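Local coordinates for protein P47 (Clostridium botulinum, PDB 6EKT) that may form part of a progenitor toxin complex that protects botulinum neurotoxin on its way through the host gut, and resembles tubular lipid-binding proteins in structure, at residues I186-Y198 against L209-L223. Sequence-based numbering, arbitrary orientation.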
loop_
_atom_site.group_PDB
_atom_site.type_symbol
_atom_site.label_atom_id
_atom_site.label_comp_id
_atom_site.label_asym_id
_atom_site.label_seq_id
_atom_site.Cartn_x
_atom_site.Cartn_y
_atom_site.Cartn_z
ATOM N N ILE A 186 -13.079 3.457 5.279
ATOM C CA ILE A 186 -12.549 3.946 4.010
ATOM C C ILE A 186 -12.809 2.890 2.926
ATOM O O ILE A 186 -11.986 2.006 2.655
ATOM C CB ILE A 186 -11.071 4.389 4.167
ATOM C CG1 ILE A 186 -10.965 5.474 5.251
ATOM C CG2 ILE A 186 -10.523 4.958 2.866
ATOM C CD1 ILE A 186 -9.622 5.527 5.949
ATOM N N GLU A 187 -13.995 2.992 2.336
ATOM C CA GLU A 187 -14.569 1.986 1.440
ATOM C C GLU A 187 -13.699 1.640 0.219
ATOM O O GLU A 187 -13.641 0.473 -0.195
ATOM C CB GLU A 187 -15.957 2.452 0.983
ATOM C CG GLU A 187 -16.792 1.417 0.253
ATOM C CD GLU A 187 -18.243 1.838 0.145
ATOM O OE1 GLU A 187 -18.651 2.267 -0.950
ATOM O OE2 GLU A 187 -18.975 1.776 1.160
ATOM N N TRP A 188 -13.030 2.639 -0.345
ATOM C CA TRP A 188 -12.220 2.426 -1.556
ATOM C C TRP A 188 -11.035 1.479 -1.363
ATOM O O TRP A 188 -10.513 0.936 -2.339
ATOM C CB TRP A 188 -11.789 3.754 -2.200
ATOM C CG TRP A 188 -10.813 4.571 -1.411
ATOM C CD1 TRP A 188 -11.112 5.623 -0.592
ATOM C CD2 TRP A 188 -9.382 4.428 -1.378
ATOM N NE1 TRP A 188 -9.962 6.130 -0.037
ATOM C CE2 TRP A 188 -8.885 5.431 -0.515
ATOM C CE3 TRP A 188 -8.471 3.553 -1.998
ATOM C CZ2 TRP A 188 -7.514 5.572 -0.231
ATOM C CZ3 TRP A 188 -7.102 3.699 -1.727
ATOM C CH2 TRP A 188 -6.639 4.705 -0.856
ATOM N N MET A 189 -10.625 1.299 -0.104
ATOM C CA MET A 189 -9.575 0.341 0.273
ATOM C C MET A 189 -10.023 -1.119 0.391
ATOM O O MET A 189 -9.154 -2.031 0.383
ATOM C CB MET A 189 -8.922 0.776 1.586
ATOM C CG MET A 189 -8.078 2.031 1.478
ATOM S SD MET A 189 -7.169 2.437 2.986
ATOM C CE MET A 189 -5.837 1.227 2.943
ATOM N N ASN A 190 -11.343 -1.361 0.518
ATOM C CA ASN A 190 -11.860 -2.709 0.847
ATOM C C ASN A 190 -11.343 -3.791 -0.102
ATOM O O ASN A 190 -11.556 -3.719 -1.319
ATOM C CB ASN A 190 -13.387 -2.761 0.897
ATOM C CG ASN A 190 -13.980 -1.991 2.070
ATOM O OD1 ASN A 190 -13.290 -1.595 3.025
ATOM N ND2 ASN A 190 -15.286 -1.764 1.990
ATOM N N PRO A 191 -10.633 -4.788 0.450
ATOM C CA PRO A 191 -9.972 -5.774 -0.404
ATOM C C PRO A 191 -10.927 -6.907 -0.779
ATOM O O PRO A 191 -11.740 -7.354 0.043
ATOM C CB PRO A 191 -8.838 -6.280 0.474
ATOM C CG PRO A 191 -9.392 -6.173 1.865
ATOM C CD PRO A 191 -10.267 -4.945 1.866
ATOM N N LYS A 192 -10.824 -7.363 -2.019
ATOM C CA LYS A 192 -11.690 -8.429 -2.497
ATOM C C LYS A 192 -10.881 -9.718 -2.564
ATOM O O LYS A 192 -11.392 -10.783 -2.271
ATOM C CB LYS A 192 -12.272 -8.065 -3.862
ATOM C CG LYS A 192 -13.327 -6.949 -3.832
ATOM C CD LYS A 192 -14.646 -7.428 -3.233
ATOM C CE LYS A 192 -15.705 -6.329 -3.211
ATOM N NZ LYS A 192 -15.445 -5.279 -2.167
ATOM N N GLN A 193 -9.612 -9.590 -2.938
ATOM C CA GLN A 193 -8.683 -10.713 -3.104
ATOM C C GLN A 193 -7.301 -10.331 -2.575
ATOM O O GLN A 193 -6.886 -9.173 -2.682
ATOM C CB GLN A 193 -8.584 -11.107 -4.578
ATOM C CG GLN A 193 -9.912 -11.508 -5.227
ATOM C CD GLN A 193 -9.766 -11.733 -6.719
ATOM O OE1 GLN A 193 -9.442 -12.835 -7.152
ATOM N NE2 GLN A 193 -9.991 -10.682 -7.512
ATOM N N PHE A 194 -6.587 -11.294 -1.998
ATOM C CA PHE A 194 -5.356 -10.973 -1.284
ATOM C C PHE A 194 -4.446 -12.191 -1.169
ATOM O O PHE A 194 -4.924 -13.329 -1.147
ATOM C CB PHE A 194 -5.650 -10.348 0.104
ATOM C CG PHE A 194 -6.923 -10.848 0.747
ATOM C CD1 PHE A 194 -6.922 -12.011 1.516
ATOM C CD2 PHE A 194 -8.135 -10.158 0.578
ATOM C CE1 PHE A 194 -8.097 -12.473 2.113
ATOM C CE2 PHE A 194 -9.317 -10.622 1.169
ATOM C CZ PHE A 194 -9.298 -11.781 1.934
ATOM N N LYS A 195 -3.146 -11.918 -1.116
ATOM C CA LYS A 195 -2.084 -12.924 -1.077
ATOM C C LYS A 195 -1.028 -12.490 -0.070
ATOM O O LYS A 195 -0.730 -11.299 0.042
ATOM C CB LYS A 195 -1.412 -13.002 -2.452
ATOM C CG LYS A 195 -0.839 -14.378 -2.792
ATOM C CD LYS A 195 0.129 -14.364 -3.979
ATOM C CE LYS A 195 -0.538 -13.801 -5.229
ATOM N NZ LYS A 195 0.057 -14.193 -6.543
ATOM N N PHE A 196 -0.437 -13.456 0.631
ATOM C CA PHE A 196 0.756 -13.209 1.455
ATOM C C PHE A 196 2.052 -13.547 0.708
ATOM O O PHE A 196 2.124 -14.572 0.017
ATOM C CB PHE A 196 0.703 -14.002 2.788
ATOM C CG PHE A 196 2.045 -14.095 3.474
ATOM C CD1 PHE A 196 2.597 -12.977 4.106
ATOM C CD2 PHE A 196 2.795 -15.277 3.417
ATOM C CE1 PHE A 196 3.862 -13.033 4.703
ATOM C CE2 PHE A 196 4.067 -15.343 4.011
ATOM C CZ PHE A 196 4.596 -14.216 4.647
ATOM N N VAL A 197 3.081 -12.705 0.862
ATOM C CA VAL A 197 4.392 -12.942 0.241
ATOM C C VAL A 197 5.476 -12.486 1.199
ATOM O O VAL A 197 5.377 -11.379 1.733
ATOM C CB VAL A 197 4.564 -12.131 -1.083
ATOM C CG1 VAL A 197 5.870 -12.493 -1.784
ATOM C CG2 VAL A 197 3.428 -12.416 -2.035
ATOM N N TYR A 198 6.496 -13.332 1.421
ATOM C CA TYR A 198 7.671 -12.944 2.222
ATOM C C TYR A 198 8.747 -12.428 1.293
ATOM O O TYR A 198 8.939 -12.995 0.234
ATOM C CB TYR A 198 8.226 -14.130 3.038
ATOM C CG TYR A 198 9.303 -13.710 4.025
ATOM C CD1 TYR A 198 10.660 -13.669 3.663
ATOM C CD2 TYR A 198 8.957 -13.303 5.313
ATOM C CE1 TYR A 198 11.633 -13.256 4.574
ATOM C CE2 TYR A 198 9.917 -12.891 6.219
ATOM C CZ TYR A 198 11.246 -12.877 5.853
ATOM O OH TYR A 198 12.163 -12.447 6.781
ATOM N N LEU A 209 7.294 -8.947 5.565
ATOM C CA LEU A 209 6.037 -9.662 5.321
ATOM C C LEU A 209 5.148 -8.709 4.551
ATOM O O LEU A 209 4.987 -7.528 4.954
ATOM C CB LEU A 209 5.330 -10.065 6.629
ATOM C CG LEU A 209 5.866 -11.278 7.432
ATOM C CD1 LEU A 209 7.132 -10.898 8.167
ATOM C CD2 LEU A 209 4.839 -11.760 8.450
ATOM N N PHE A 210 4.580 -9.196 3.449
ATOM C CA PHE A 210 3.712 -8.380 2.597
ATOM C C PHE A 210 2.360 -9.022 2.407
ATOM O O PHE A 210 2.263 -10.247 2.343
ATOM C CB PHE A 210 4.357 -8.151 1.220
ATOM C CG PHE A 210 5.436 -7.107 1.214
ATOM C CD1 PHE A 210 5.115 -5.755 1.359
ATOM C CD2 PHE A 210 6.774 -7.464 1.018
ATOM C CE1 PHE A 210 6.114 -4.777 1.347
ATOM C CE2 PHE A 210 7.782 -6.499 0.989
ATOM C CZ PHE A 210 7.456 -5.151 1.157
ATOM N N ILE A 211 1.323 -8.190 2.313
ATOM C CA ILE A 211 -0.002 -8.631 1.848
ATOM C C ILE A 211 -0.277 -7.832 0.580
ATOM O O ILE A 211 -0.218 -6.597 0.596
ATOM C CB ILE A 211 -1.117 -8.405 2.920
ATOM C CG1 ILE A 211 -0.906 -9.342 4.117
ATOM C CG2 ILE A 211 -2.519 -8.601 2.328
ATOM C CD1 ILE A 211 -1.671 -8.946 5.388
ATOM N N LEU A 212 -0.555 -8.547 -0.506
ATOM C CA LEU A 212 -0.888 -7.953 -1.800
ATOM C C LEU A 212 -2.395 -8.023 -1.963
ATOM O O LEU A 212 -2.971 -9.083 -1.733
ATOM C CB LEU A 212 -0.201 -8.754 -2.922
ATOM C CG LEU A 212 1.300 -8.593 -3.186
ATOM C CD1 LEU A 212 2.191 -8.575 -1.966
ATOM C CD2 LEU A 212 1.798 -9.638 -4.178
ATOM N N SER A 213 -3.045 -6.916 -2.359
ATOM C CA SER A 213 -4.512 -6.925 -2.484
ATOM C C SER A 213 -5.006 -6.333 -3.789
ATOM O O SER A 213 -4.372 -5.428 -4.356
ATOM C CB SER A 213 -5.201 -6.181 -1.311
ATOM O OG SER A 213 -5.057 -4.761 -1.402
ATOM N N VAL A 214 -6.168 -6.824 -4.230
ATOM C CA VAL A 214 -6.971 -6.143 -5.249
ATOM C C VAL A 214 -8.331 -5.773 -4.640
ATOM O O VAL A 214 -8.853 -6.514 -3.811
ATOM C CB VAL A 214 -7.089 -7.031 -6.506
ATOM C CG1 VAL A 214 -8.182 -6.559 -7.432
ATOM C CG2 VAL A 214 -5.773 -6.991 -7.279
ATOM N N VAL A 215 -8.872 -4.618 -5.042
ATOM C CA VAL A 215 -10.118 -4.061 -4.501
ATOM C C VAL A 215 -11.361 -4.291 -5.401
ATOM O O VAL A 215 -12.443 -3.757 -5.124
ATOM C CB VAL A 215 -9.972 -2.552 -4.165
ATOM C CG1 VAL A 215 -8.928 -2.314 -3.068
ATOM C CG2 VAL A 215 -9.651 -1.729 -5.416
ATOM N N THR A 216 -11.191 -5.076 -6.461
ATOM C CA THR A 216 -12.297 -5.564 -7.315
ATOM C C THR A 216 -12.172 -7.073 -7.498
ATOM O O THR A 216 -11.191 -7.680 -7.059
ATOM C CB THR A 216 -12.292 -4.918 -8.721
ATOM O OG1 THR A 216 -11.197 -5.448 -9.487
ATOM C CG2 THR A 216 -12.166 -3.410 -8.646
ATOM N N ASN A 217 -13.138 -7.685 -8.184
ATOM C CA ASN A 217 -13.105 -9.128 -8.431
ATOM C C ASN A 217 -12.425 -9.539 -9.737
ATOM O O ASN A 217 -12.644 -10.654 -10.254
ATOM C CB ASN A 217 -14.510 -9.726 -8.330
ATOM C CG ASN A 217 -14.989 -9.849 -6.896
ATOM O OD1 ASN A 217 -16.052 -9.341 -6.550
ATOM N ND2 ASN A 217 -14.206 -10.520 -6.055
ATOM N N ARG A 218 -11.560 -8.670 -10.253
ATOM C CA ARG A 218 -10.818 -9.003 -11.465
ATOM C C ARG A 218 -9.956 -10.260 -11.277
ATOM O O ARG A 218 -9.594 -10.613 -10.158
ATOM C CB ARG A 218 -10.009 -7.795 -11.965
ATOM C CG ARG A 218 -8.894 -7.284 -11.058
ATOM C CD ARG A 218 -8.281 -6.070 -11.741
ATOM N NE ARG A 218 -7.349 -5.289 -10.921
ATOM C CZ ARG A 218 -6.037 -5.458 -10.889
ATOM N NH1 ARG A 218 -5.298 -4.659 -10.123
ATOM N NH2 ARG A 218 -5.458 -6.423 -11.603
ATOM N N ASP A 219 -9.657 -10.932 -12.382
ATOM C CA ASP A 219 -8.812 -12.120 -12.402
ATOM C C ASP A 219 -7.418 -11.823 -11.827
ATOM O O ASP A 219 -6.723 -10.948 -12.329
ATOM C CB ASP A 219 -8.726 -12.615 -13.858
ATOM C CG ASP A 219 -8.027 -13.952 -14.006
ATOM O OD1 ASP A 219 -7.861 -14.688 -13.021
ATOM O OD2 ASP A 219 -7.647 -14.275 -15.151
ATOM N N ILE A 220 -7.039 -12.537 -10.767
ATOM C CA ILE A 220 -5.707 -12.395 -10.154
ATOM C C ILE A 220 -4.797 -13.596 -10.496
ATOM O O ILE A 220 -3.593 -13.569 -10.220
ATOM C CB ILE A 220 -5.767 -12.166 -8.613
ATOM C CG1 ILE A 220 -6.325 -13.394 -7.884
ATOM C CG2 ILE A 220 -6.549 -10.901 -8.265
ATOM C CD1 ILE A 220 -5.931 -13.485 -6.423
ATOM N N SER A 221 -5.374 -14.633 -11.114
ATOM C CA SER A 221 -4.657 -15.884 -11.393
ATOM C C SER A 221 -3.416 -15.687 -12.273
ATOM O O SER A 221 -2.481 -16.489 -12.214
ATOM C CB SER A 221 -5.593 -16.935 -12.001
ATOM O OG SER A 221 -5.975 -16.558 -13.307
ATOM N N LYS A 222 -3.423 -14.623 -13.067
ATOM C CA LYS A 222 -2.301 -14.259 -13.933
ATOM C C LYS A 222 -1.331 -13.215 -13.321
ATOM O O LYS A 222 -0.329 -12.868 -13.947
ATOM C CB LYS A 222 -2.822 -13.783 -15.292
ATOM C CG LYS A 222 -3.947 -14.657 -15.849
ATOM C CD LYS A 222 -4.106 -14.534 -17.357
ATOM C CE LYS A 222 -3.370 -15.656 -18.076
ATOM N NZ LYS A 222 -3.452 -15.471 -19.550
ATOM N N LEU A 223 -1.625 -12.709 -12.120
ATOM C CA LEU A 223 -0.696 -11.789 -11.428
ATOM C C LEU A 223 0.369 -12.595 -10.693
ATOM O O LEU A 223 0.075 -13.623 -10.100
ATOM C CB LEU A 223 -1.419 -10.855 -10.437
ATOM C CG LEU A 223 -2.481 -9.827 -10.897
ATOM C CD1 LEU A 223 -3.014 -9.071 -9.695
ATOM C CD2 LEU A 223 -1.977 -8.829 -11.937
HETATM O O HOH W 1 -6.893 -3.511 0.357
HETATM O O HOH W 2 -13.646 -2.972 -2.827
HETATM O O HOH W 3 -9.291 -14.006 -9.551
HETATM O O HOH W 4 -2.222 -14.267 -8.065
#
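Q193 to Y198 pair with L209 to V214 as a beta hairpin in a six-stranded antiparallel sheet of this elongated protein of the TULIP P47 family, with 193-199 as an outermost strand within the chain; the short strand axes run at 159° to each other. K195 and L212 exchange backbone bonds in both directions, N of L212 to O of K195 at 2.8 Å, and V197 pairs likewise with F210. Where the hairpin opens, K192 and Q193 both face V214, whose O accepts from K192 N at 2.8 Å and more loosely from Q193 N at 3.3 Å, the signature of a classic beta bulge. Within this sheet strand 208-214 is paired on its other side with strand 29-34, and S213 OG bonds to I29 O there.

Q193 carries the contact with the loop after V214. CG of Q193 lies opposite the carbonyl carbon (chi1 -58°) and the chain runs straight on from there, which carries the amide to the loop, and NE2 donates within the amide plane to two carbonyls: R218 O at 2.7 Å, nearly straight at 168°, and the longer T216 O. OE1 lies 3.3 Å from CG1 of I220, which comes from the opposite direction, while water 3 joins OE1 to I220 N; both ends of the amide are therefore held, which fixes its rotation. Further along, K195 NZ reaches I220 O and L223 O through water 4.

On the face of F194 and Y198, F196 turns a ring edge to L209, its CE1 3.8 Å from L209 CG. At the other end V215 CG1 sits 3.5 Å from M189 O, and water 2 bridges N190 O, V215 O and K192 NZ.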